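Local coordinates for protein FprA (Mycobacterium tuberculosis, PDB 1LQT) that binds FAD and NADP(H), passes electrons between NADPH and [2Fe-2S] ferredoxin, and may supply electrons to P450 systems, at residues 107-112 / 318-323; 112-117 / 273-278; 126-131 / 141-146. All blocks are in the same frame, centred on the assembly; numbering follows the deposited sequence. Where two conformers were deposited one is given.

Contact 1: 107-112 / 318-323; sequences QSDRML and VVRSVG. With ODP (4-oxo-nicotinamide-adenine dinucleotide phosphate), chain I; ACT (acetate ion), chain C.
Arg110 NH1 touches both the protein and the dinucleotide. Arg110 NH1 donates to Val322 O at 2.9 Å, in the plane of that carbonyl and near its own guanidinium plane. Arg110 NH1 also donates to N7A of the ODP adenine at 3.0 Å, while NH2 holds an acetate ion, probably from the crystallisation liquor. The chain bends at chi3 (69°), which brings Arg110 CD 3.4 Å from Val322 O. Val322 works beside it: Val322 CG1 packs on the adenine, 3.4 Å from ODP C4A. Arg110 is therefore part of the observed ODP pocket, and a role in NADP(+) binding is also inferred by similarity.

The backbone of Arg110 is fixed as well. Arg110 N gives an almost straight bond to Gly323 O (2.9 Å, 172°). Water 1 bridges Arg110 O, Val322 N and Gly323 O. Gly323 has positive phi and no side chain, and its backbone lies against the Arg110 side chain.

Behind this lies the salt bridge of Asp109 with Arg320. The Arg320 chain is extended from CG to NE and offers NE and NH2 side-on. Both donate to Asp109 OD1 from above the carboxylate plane, with Arg320 NH2 at 2.7 Å. Arg320 NE also makes a weak bond to Arg110 O. Leu112 lies obliquely across the aliphatic part of Arg320, and Leu112 CD2 meets Val322 CG1 at 3.9 Å.

Strand 317-320 belongs to the parallel sheet of the NADP-binding, Rossmann-like domain, between strands 122-124 and 149-153. Arg320 also packs on strand 122-124, and Ser321 on helix 157-167.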
loop_
_atom_site.group_PDB
_atom_site.type_symbol
_atom_site.label_atom_id
_atom_site.label_comp_id
_atom_site.label_asym_id
_atom_site.label_seq_id
_atom_site.Cartn_x
_atom_site.Cartn_y
_atom_site.Cartn_z
ATOM N N GLN A 107 -1.677 0.012 7.496
ATOM C CA GLN A 107 -2.060 1.423 7.429
ATOM C C GLN A 107 -1.016 2.415 7.904
ATOM O O GLN A 107 -1.210 3.614 7.735
ATOM C CB GLN A 107 -3.367 1.629 8.181
ATOM C CG GLN A 107 -4.557 0.902 7.602
ATOM C CD GLN A 107 -4.784 1.224 6.144
ATOM O OE1 GLN A 107 -4.871 2.404 5.784
ATOM N NE2 GLN A 107 -4.862 0.212 5.317
ATOM N N SER A 108 0.089 1.929 8.452
ATOM C CA SER A 108 1.143 2.799 8.944
ATOM C C SER A 108 2.462 2.416 8.284
ATOM O O SER A 108 2.509 1.718 7.295
ATOM C CB SER A 108 1.188 2.737 10.466
ATOM O OG SER A 108 2.054 3.707 11.008
ATOM N N ASP A 109 3.544 2.934 8.851
ATOM C CA ASP A 109 4.878 2.831 8.263
ATOM C C ASP A 109 5.869 2.218 9.233
ATOM O O ASP A 109 5.778 2.362 10.447
ATOM C CB ASP A 109 5.443 4.210 7.879
ATOM C CG ASP A 109 5.651 5.119 9.055
ATOM O OD1 ASP A 109 6.793 5.319 9.491
ATOM O OD2 ASP A 109 4.640 5.634 9.574
ATOM N N ARG A 110 6.873 1.572 8.663
ATOM C CA ARG A 110 8.074 1.199 9.409
ATOM C C ARG A 110 8.982 2.420 9.534
ATOM O O ARG A 110 9.193 3.199 8.597
ATOM C CB ARG A 110 8.810 0.082 8.719
ATOM C CG ARG A 110 8.070 -1.236 8.713
ATOM C CD ARG A 110 8.895 -2.400 8.247
ATOM N NE ARG A 110 9.943 -2.733 9.211
ATOM C CZ ARG A 110 11.236 -2.463 9.085
ATOM N NH1 ARG A 110 11.714 -1.762 8.087
ATOM N NH2 ARG A 110 12.064 -2.864 10.041
ATOM N N MET A 111 9.557 2.549 10.710
ATOM C CA MET A 111 10.498 3.609 11.035
ATOM C C MET A 111 11.934 3.152 10.919
ATOM O O MET A 111 12.221 1.966 11.009
ATOM C CB MET A 111 10.181 4.182 12.411
ATOM C CG MET A 111 8.867 4.912 12.401
ATOM S SD MET A 111 8.449 5.570 14.022
ATOM C CE MET A 111 9.808 6.579 14.379
ATOM N N LEU A 112 12.812 4.136 10.722
ATOM C CA LEU A 112 14.246 3.897 10.725
ATOM C C LEU A 112 14.828 3.787 12.132
ATOM O O LEU A 112 15.864 3.165 12.333
ATOM C CB LEU A 112 14.949 5.056 10.019
ATOM C CG LEU A 112 14.583 5.260 8.560
ATOM C CD1 LEU A 112 15.125 6.585 8.082
ATOM C CD2 LEU A 112 15.071 4.139 7.715
ATOM N N VAL A 318 13.621 13.848 3.290
ATOM C CA VAL A 318 13.989 12.450 3.442
ATOM C C VAL A 318 12.669 11.679 3.512
ATOM O O VAL A 318 11.843 11.940 4.382
ATOM C CB VAL A 318 14.825 12.199 4.706
ATOM C CG1 VAL A 318 15.056 10.700 4.887
ATOM C CG2 VAL A 318 16.148 12.920 4.611
ATOM N N VAL A 319 12.488 10.759 2.582
ATOM C CA VAL A 319 11.337 9.878 2.572
ATOM C C VAL A 319 11.833 8.468 2.851
ATOM O O VAL A 319 12.612 7.910 2.099
ATOM C CB VAL A 319 10.605 9.878 1.237
ATOM C CG1 VAL A 319 9.366 8.986 1.308
ATOM C CG2 VAL A 319 10.214 11.290 0.825
ATOM N N ARG A 320 11.396 7.903 3.968
ATOM C CA ARG A 320 11.732 6.520 4.285
ATOM C C ARG A 320 10.725 5.603 3.600
ATOM O O ARG A 320 9.534 5.664 3.879
ATOM C CB ARG A 320 11.825 6.260 5.786
ATOM C CG ARG A 320 10.535 6.455 6.571
ATOM C CD ARG A 320 10.699 6.174 8.043
ATOM N NE ARG A 320 9.477 6.440 8.775
ATOM C CZ ARG A 320 9.127 7.628 9.222
ATOM N NH1 ARG A 320 9.848 8.723 9.014
ATOM N NH2 ARG A 320 8.005 7.747 9.910
ATOM N N SER A 321 11.215 4.765 2.700
ATOM C CA SER A 321 10.405 3.746 2.038
ATOM C C SER A 321 10.921 2.388 2.464
ATOM O O SER A 321 11.440 1.614 1.674
ATOM C CB SER A 321 10.393 3.952 0.520
ATOM O OG SER A 321 9.419 3.106 -0.054
ATOM N N VAL A 322 10.778 2.131 3.752
ATOM C CA VAL A 322 11.330 0.933 4.357
ATOM C C VAL A 322 10.249 -0.031 4.779
ATOM O O VAL A 322 10.462 -0.890 5.636
ATOM C CB VAL A 322 12.378 1.227 5.432
ATOM C CG1 VAL A 322 13.513 2.014 4.832
ATOM C CG2 VAL A 322 11.801 1.969 6.646
ATOM N N GLY A 323 9.093 0.103 4.155
ATOM C CA GLY A 323 7.968 -0.795 4.343
ATOM C C GLY A 323 6.792 -0.138 5.003
ATOM O O GLY A 323 6.925 0.758 5.830
HETATM O O1X ODP I . 17.628 -4.985 3.218
HETATM P P2B ODP I . 16.165 -5.130 2.934
HETATM O O2X ODP I . 15.847 -6.053 1.776
HETATM O O3X ODP I . 15.349 -5.484 4.166
HETATM O O2B ODP I . 15.742 -3.641 2.480
HETATM C C2B ODP I . 14.388 -3.195 2.477
HETATM C C3B ODP I . 13.754 -3.077 1.110
HETATM O O3B ODP I . 14.693 -2.568 0.175
HETATM C C1B ODP I . 14.337 -1.791 2.956
HETATM N N9A ODP I . 14.550 -1.567 4.364
HETATM C C8A ODP I . 13.843 -2.076 5.425
HETATM N N7A ODP I . 14.277 -1.603 6.578
HETATM C C5A ODP I . 15.308 -0.744 6.278
HETATM C C4A ODP I . 15.482 -0.732 4.892
HETATM N N3A ODP I . 16.397 0.016 4.227
HETATM C C2A ODP I . 17.176 0.764 5.028
HETATM N N1A ODP I . 17.070 0.824 6.385
HETATM C C6A ODP I . 16.130 0.068 7.026
HETATM N N6A ODP I . 16.026 0.216 8.353
HETATM O O4B ODP I . 13.028 -1.379 2.608
HETATM C C4B ODP I . 12.693 -2.005 1.361
HETATM C C5B ODP I . 11.299 -2.555 1.447
HETATM O O5B ODP I . 10.933 -2.998 0.161
HETATM P PA ODP I . 9.605 -3.865 -0.017
HETATM O O1A ODP I . 9.528 -4.271 -1.418
HETATM O O2A ODP I . 9.510 -4.914 1.018
HETATM O O3 ODP I . 8.466 -2.814 0.368
HETATM P PN ODP I . 7.754 -1.603 -0.456
HETATM O O1N ODP I . 8.723 -0.917 -1.338
HETATM O O2N ODP I . 7.034 -0.855 0.596
HETATM O O5D ODP I . 6.746 -2.360 -1.402
HETATM C C5D ODP I . 5.658 -3.111 -0.801
HETATM C C4D ODP I . 5.144 -4.104 -1.821
HETATM O O4D ODP I . 4.365 -3.477 -2.834
HETATM C C1D ODP I . 4.884 -3.835 -4.116
HETATM C C2D ODP I . 6.277 -4.233 -3.864
HETATM O O2D ODP I . 6.914 -4.871 -4.912
HETATM C C3D ODP I . 6.264 -4.863 -2.522
HETATM O O3D ODP I . 5.923 -6.225 -2.677
HETATM N N1N ODP I . 4.576 -2.869 -5.110
HETATM C C2N ODP I . 4.558 -3.304 -6.455
HETATM C C3N ODP I . 4.667 -2.372 -7.432
HETATM C C7N ODP I . 4.679 -2.969 -8.847
HETATM N N7N ODP I . 4.799 -2.105 -9.821
HETATM O O7N ODP I . 4.594 -4.212 -8.959
HETATM C C4N ODP I . 4.834 -0.999 -7.197
HETATM O O99 ODP I . 5.002 -0.135 -8.111
HETATM C C5N ODP I . 4.873 -0.579 -5.789
HETATM C C6N ODP I . 4.760 -1.543 -4.764
HETATM C C ACT C . 14.163 -0.408 10.519
HETATM O O ACT C . 14.611 -1.572 10.174
HETATM O OXT ACT C . 14.301 0.010 11.716
HETATM C CH3 ACT C . 13.473 0.457 9.536
HETATM O O HOH W 1 8.697 2.954 5.816
#

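Contact 2: 112-117 / 273-278; sequences LNIPGE and TSPIEI
Gly116 brings its backbone right against strand 273-279, with Gly116 CA only 3.2 Å from Ile278 O in a nearly straight CA-H...O contact (165°). With no side chain at Gly116 (phi 89°), the backbone can come this close. Just before it, Pro115 O accepts from Ile278 N at 2.9 Å. This bond is almost linear and lies in the plane of the Pro115 carbonyl.

Gly116 is the third residue of a type II beta turn from Ile114 to Glu117. The turn docks on strand 273-279, an outermost strand of an antiparallel three-stranded sheet. Beside it, Ile276 and Glu277 both face Val288 in a classic beta bulge.

Ile114 fills the middle of the contact. Its CG1 stands between the backbone N and the carbonyl carbon (chi1 66°). The extended chain then puts Ile114 CD1 3.8 Å from Pro275 CB, with Ile278 CG1 on another side of the same methyl. Leu112 CD1 reaches Pro275 CG at 4.0 Å, crossing it at about a right angle. Pro115 CB lies along the extended chain of Glu277, 3.9 Å from Glu277 CG.

Glu117 turns back from the strand and ties its own loop together. Glu117 OE2 takes the N-H of Leu112 N at 2.7 Å on the syn lone pair. Glu117 OE1 accepts weak bonds from Asn113 N and Ile114 N.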
loop_
_atom_site.group_PDB
_atom_site.type_symbol
_atom_site.label_atom_id
_atom_site.label_comp_id
_atom_site.label_asym_id
_atom_site.label_seq_id
_atom_site.Cartn_x
_atom_site.Cartn_y
_atom_site.Cartn_z
ATOM N N LEU A 112 12.812 4.136 10.722
ATOM C CA LEU A 112 14.246 3.897 10.725
ATOM C C LEU A 112 14.828 3.787 12.132
ATOM O O LEU A 112 15.864 3.165 12.333
ATOM C CB LEU A 112 14.949 5.056 10.019
ATOM C CG LEU A 112 14.583 5.260 8.560
ATOM C CD1 LEU A 112 15.125 6.585 8.082
ATOM C CD2 LEU A 112 15.071 4.139 7.715
ATOM N N ASN A 113 14.194 4.467 13.076
ATOM C CA ASN A 113 14.699 4.556 14.442
ATOM C C ASN A 113 16.100 5.165 14.516
ATOM O O ASN A 113 17.021 4.590 15.073
ATOM C CB ASN A 113 14.626 3.218 15.152
ATOM C CG ASN A 113 13.250 2.647 15.132
ATOM O OD1 ASN A 113 12.272 3.334 15.443
ATOM N ND2 ASN A 113 13.148 1.410 14.689
ATOM N N ILE A 114 16.226 6.367 13.952
ATOM C CA ILE A 114 17.478 7.108 13.983
ATOM C C ILE A 114 17.204 8.528 14.456
ATOM O O ILE A 114 16.094 9.035 14.326
ATOM C CB ILE A 114 18.172 7.108 12.602
ATOM C CG1 ILE A 114 17.376 7.879 11.537
ATOM C CG2 ILE A 114 18.546 5.728 12.173
ATOM C CD1 ILE A 114 18.090 7.971 10.229
ATOM N N PRO A 115 18.222 9.184 15.005
ATOM C CA PRO A 115 18.047 10.554 15.463
ATOM C C PRO A 115 17.688 11.459 14.306
ATOM O O PRO A 115 18.223 11.320 13.209
ATOM C CB PRO A 115 19.411 10.917 16.071
ATOM C CG PRO A 115 20.065 9.622 16.359
ATOM C CD PRO A 115 19.556 8.660 15.334
ATOM N N GLY A 116 16.770 12.382 14.559
ATOM C CA GLY A 116 16.325 13.331 13.570
ATOM C C GLY A 116 15.173 12.878 12.713
ATOM O O GLY A 116 14.688 13.646 11.894
ATOM N N GLU A 117 14.727 11.634 12.873
ATOM C CA GLU A 117 13.677 11.104 12.035
ATOM C C GLU A 117 12.365 11.885 12.135
ATOM O O GLU A 117 11.587 11.864 11.201
ATOM C CB GLU A 117 13.469 9.646 12.384
ATOM C CG GLU A 117 12.487 8.912 11.499
ATOM C CD GLU A 117 12.515 7.411 11.705
ATOM O OE1 GLU A 117 12.977 6.924 12.784
ATOM O OE2 GLU A 117 12.051 6.745 10.782
ATOM N N THR A 273 24.497 1.364 1.839
ATOM C CA THR A 273 24.493 2.628 2.549
ATOM C C THR A 273 23.270 2.671 3.461
ATOM O O THR A 273 22.172 2.385 3.014
ATOM C CB THR A 273 24.472 3.803 1.560
ATOM O OG1 THR A 273 25.573 3.713 0.682
ATOM C CG2 THR A 273 24.575 5.126 2.274
ATOM N N SER A 274 23.477 3.106 4.700
ATOM C CA SER A 274 22.394 3.276 5.652
ATOM C C SER A 274 22.328 4.708 6.141
ATOM O O SER A 274 23.340 5.359 6.352
ATOM C CB SER A 274 22.580 2.364 6.867
ATOM O OG SER A 274 22.307 1.028 6.568
ATOM N N PRO A 275 21.113 5.193 6.423
ATOM C CA PRO A 275 20.959 6.481 7.086
ATOM C C PRO A 275 21.268 6.328 8.566
ATOM O O PRO A 275 20.714 5.471 9.243
ATOM C CB PRO A 275 19.508 6.829 6.865
ATOM C CG PRO A 275 18.808 5.485 6.826
ATOM C CD PRO A 275 19.805 4.560 6.158
ATOM N N ILE A 276 22.158 7.163 9.078
ATOM C CA ILE A 276 22.575 7.112 10.466
ATOM C C ILE A 276 21.889 8.161 11.324
ATOM O O ILE A 276 21.494 7.898 12.459
ATOM C CB ILE A 276 24.121 7.280 10.545
ATOM C CG1 ILE A 276 24.853 6.267 9.664
ATOM C CG2 ILE A 276 24.618 7.219 11.985
ATOM C CD1 ILE A 276 24.619 4.816 10.045
ATOM N N GLU A 277 21.751 9.366 10.795
ATOM C CA GLU A 277 21.142 10.464 11.505
ATOM C C GLU A 277 20.658 11.473 10.497
ATOM O O GLU A 277 21.274 11.644 9.443
ATOM C CB GLU A 277 22.173 11.112 12.437
ATOM C CG GLU A 277 21.645 12.294 13.215
ATOM C CD GLU A 277 22.571 12.809 14.296
ATOM O OE1 GLU A 277 23.712 12.326 14.357
ATOM O OE2 GLU A 277 22.136 13.707 15.065
ATOM N N ILE A 278 19.568 12.148 10.814
ATOM C CA ILE A 278 19.040 13.226 10.000
ATOM C C ILE A 278 19.210 14.499 10.822
ATOM O O ILE A 278 18.899 14.513 12.012
ATOM C CB ILE A 278 17.568 12.957 9.684
ATOM C CG1 ILE A 278 17.440 11.673 8.861
ATOM C CG2 ILE A 278 16.939 14.135 8.945
ATOM C CD1 ILE A 278 16.040 11.125 8.750
#

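Contact 3: 126-131 / 141-146; sequences VDFVGW and VSPDLS
Pro143 meets the indole face of Trp131 with its CD-CG edge, the rest of the ring tilted up and away. Pro143 CD sits 3.5 Å from the centroid of the Trp131 six-membered ring and only 4° off the ring normal. This is a CH-pi contact over the centre of the face, not at its rim. The two side chains meet tip to tip. The indole stands out from the helix because Trp131 CG is anti to the backbone N (chi1 175°). Pro143 CG continues across the same ring to Trp131 CZ3, at 3.8 Å.

The same face also receives the backbone of Ser142, whose N lies above the plane, offset toward the rim. Ser142 has a positive phi (43°), and its CB points away from the helix, yet OG shares water 2 with Trp131 NE1. This water lies in the indole plane. Water 2 accepts from Trp131 NE1 at 2.9 Å and is hydrogen-bonded to Ser142 OG at 2.7 Å.

Val141 packs against the base of the indole, with Val141 CB 3.9 Å from Trp131 CB. It crosses the tryptophan obliquely, and Val141 CG2 lies 3.6 Å from Asp127 O. Phe128 crosses Pro143 at about a right angle. The ring edge, through Phe128 CE1, meets Pro143 CG at 4.0 Å. Leu145 closes the row, with Leu145 CD1 near Trp131 CH2 at 4.1 Å.

Farther along the loop, Asp144 OD1 accepts from Ser146 N in an Asx turn, and also from Ser146 OG.

The contact fastens the loop that leads to strand 149-153 onto helix 125-132. Helix 180-186 packs against both Trp131 and Leu145, and the Trp131 indole stacks with His181. Helix 157-167 covers Phe128 and Leu145.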
loop_
_atom_site.group_PDB
_atom_site.type_symbol
_atom_site.label_atom_id
_atom_site.label_comp_id
_atom_site.label_asym_id
_atom_site.label_seq_id
_atom_site.Cartn_x
_atom_site.Cartn_y
_atom_site.Cartn_z
ATOM N N VAL A 126 4.615 5.972 3.186
ATOM C CA VAL A 126 3.178 5.840 3.434
ATOM C C VAL A 126 2.497 7.223 3.368
ATOM O O VAL A 126 1.459 7.400 2.742
ATOM C CB VAL A 126 2.913 5.199 4.804
ATOM C CG1 VAL A 126 1.424 5.112 5.065
ATOM C CG2 VAL A 126 3.537 3.807 4.854
ATOM N N ASP A 127 3.066 8.186 4.076
ATOM C CA ASP A 127 2.471 9.499 4.161
ATOM C C ASP A 127 2.644 10.287 2.854
ATOM O O ASP A 127 1.753 11.034 2.492
ATOM C CB ASP A 127 3.025 10.302 5.326
ATOM C CG ASP A 127 2.786 9.652 6.651
ATOM O OD1 ASP A 127 3.295 8.514 6.892
ATOM O OD2 ASP A 127 2.127 10.235 7.535
ATOM N N PHE A 128 3.774 10.161 2.167
ATOM C CA PHE A 128 3.975 10.861 0.918
ATOM C C PHE A 128 3.053 10.352 -0.178
ATOM O O PHE A 128 2.420 11.136 -0.878
ATOM C CB PHE A 128 5.449 10.764 0.503
ATOM C CG PHE A 128 5.764 11.581 -0.716
ATOM C CD1 PHE A 128 5.667 12.943 -0.694
ATOM C CD2 PHE A 128 6.192 10.973 -1.877
ATOM C CE1 PHE A 128 5.951 13.698 -1.827
ATOM C CE2 PHE A 128 6.471 11.741 -2.988
ATOM C CZ PHE A 128 6.333 13.073 -2.948
ATOM N N VAL A 129 2.990 9.039 -0.321
ATOM C CA VAL A 129 2.108 8.379 -1.253
ATOM C C VAL A 129 0.655 8.708 -0.953
ATOM O O VAL A 129 -0.138 9.033 -1.844
ATOM C CB VAL A 129 2.323 6.859 -1.236
ATOM C CG1 VAL A 129 1.281 6.153 -2.101
ATOM C CG2 VAL A 129 3.742 6.484 -1.685
ATOM N N GLY A 130 0.264 8.571 0.311
ATOM C CA GLY A 130 -1.096 8.908 0.660
ATOM C C GLY A 130 -1.434 10.334 0.254
ATOM O O GLY A 130 -2.514 10.621 -0.243
ATOM N N TRP A 131 -0.494 11.240 0.498
ATOM C CA TRP A 131 -0.696 12.628 0.132
ATOM C C TRP A 131 -0.820 12.811 -1.386
ATOM O O TRP A 131 -1.766 13.444 -1.852
ATOM C CB TRP A 131 0.438 13.468 0.724
ATOM C CG TRP A 131 0.416 14.898 0.336
ATOM C CD1 TRP A 131 -0.388 15.885 0.808
ATOM C CD2 TRP A 131 1.281 15.513 -0.601
ATOM N NE1 TRP A 131 -0.072 17.087 0.225
ATOM C CE2 TRP A 131 0.959 16.879 -0.646
ATOM C CE3 TRP A 131 2.326 15.052 -1.382
ATOM C CZ2 TRP A 131 1.644 17.780 -1.476
ATOM C CZ3 TRP A 131 3.001 15.935 -2.190
ATOM C CH2 TRP A 131 2.653 17.261 -2.234
ATOM N N VAL A 141 -0.147 16.315 4.850
ATOM C CA VAL A 141 1.269 15.990 4.930
ATOM C C VAL A 141 2.081 17.156 4.372
ATOM O O VAL A 141 3.068 17.570 4.949
ATOM C CB VAL A 141 1.571 14.678 4.229
ATOM C CG1 VAL A 141 3.083 14.413 4.155
ATOM C CG2 VAL A 141 0.895 13.515 4.941
ATOM N N SER A 142 1.674 17.648 3.213
ATOM C CA SER A 142 2.128 18.914 2.650
ATOM C C SER A 142 3.634 19.137 2.783
ATOM O O SER A 142 4.093 20.096 3.390
ATOM C CB SER A 142 1.366 20.039 3.315
ATOM O OG SER A 142 -0.027 19.835 3.165
ATOM N N PRO A 143 4.414 18.253 2.191
ATOM C CA PRO A 143 5.858 18.376 2.309
ATOM C C PRO A 143 6.358 19.562 1.506
ATOM O O PRO A 143 5.791 19.923 0.481
ATOM C CB PRO A 143 6.350 17.075 1.698
ATOM C CG PRO A 143 5.338 16.757 0.674
ATOM C CD PRO A 143 4.034 17.140 1.301
ATOM N N ASP A 144 7.438 20.156 1.988
ATOM C CA ASP A 144 8.135 21.192 1.241
ATOM C C ASP A 144 8.989 20.511 0.185
ATOM O O ASP A 144 9.939 19.783 0.513
ATOM C CB ASP A 144 8.983 22.025 2.207
ATOM C CG ASP A 144 9.703 23.180 1.543
ATOM O OD1 ASP A 144 9.745 23.276 0.308
ATOM O OD2 ASP A 144 10.282 24.021 2.258
ATOM N N LEU A 145 8.638 20.723 -1.077
ATOM C CA LEU A 145 9.309 20.117 -2.203
ATOM C C LEU A 145 10.175 21.126 -2.946
ATOM O O LEU A 145 10.524 20.909 -4.097
ATOM C CB LEU A 145 8.285 19.489 -3.147
ATOM C CG LEU A 145 7.397 18.451 -2.479
ATOM C CD1 LEU A 145 6.465 17.825 -3.509
ATOM C CD2 LEU A 145 8.212 17.389 -1.780
ATOM N N SER A 146 10.573 22.203 -2.280
ATOM C CA SER A 146 11.328 23.278 -2.931
ATOM C C SER A 146 12.839 23.104 -2.889
ATOM O O SER A 146 13.544 23.828 -3.574
ATOM C CB SER A 146 10.959 24.642 -2.333
ATOM O OG SER A 146 11.449 24.787 -1.025
HETATM O O HOH W 2 -0.970 19.849 0.594
#

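From the N terminus, contact 1 opens at 107-112. Contact 2 follows at once, sharing Leu112, and contact 3 begins at helix 125-132. Contact 3 closes first, at 141-146. Contact 2 closes next, at strand 273-279, and contact 1 last, at 318-323. The three loops thus sit one within another and none cross. Contact 1 ties the 107-112 segment to the end of strand 317-320, an inner strand of the parallel sheet, beside ODP, contact 2 ties the following turn to the antiparallel sheet, and contact 3 joins helix 125-132 to the loop that leads into strand 149-153. A long, weak ion pair between Arg320 and Glu117 links contacts 1 and 2, while Val126 packs on Ser108 and Asp109.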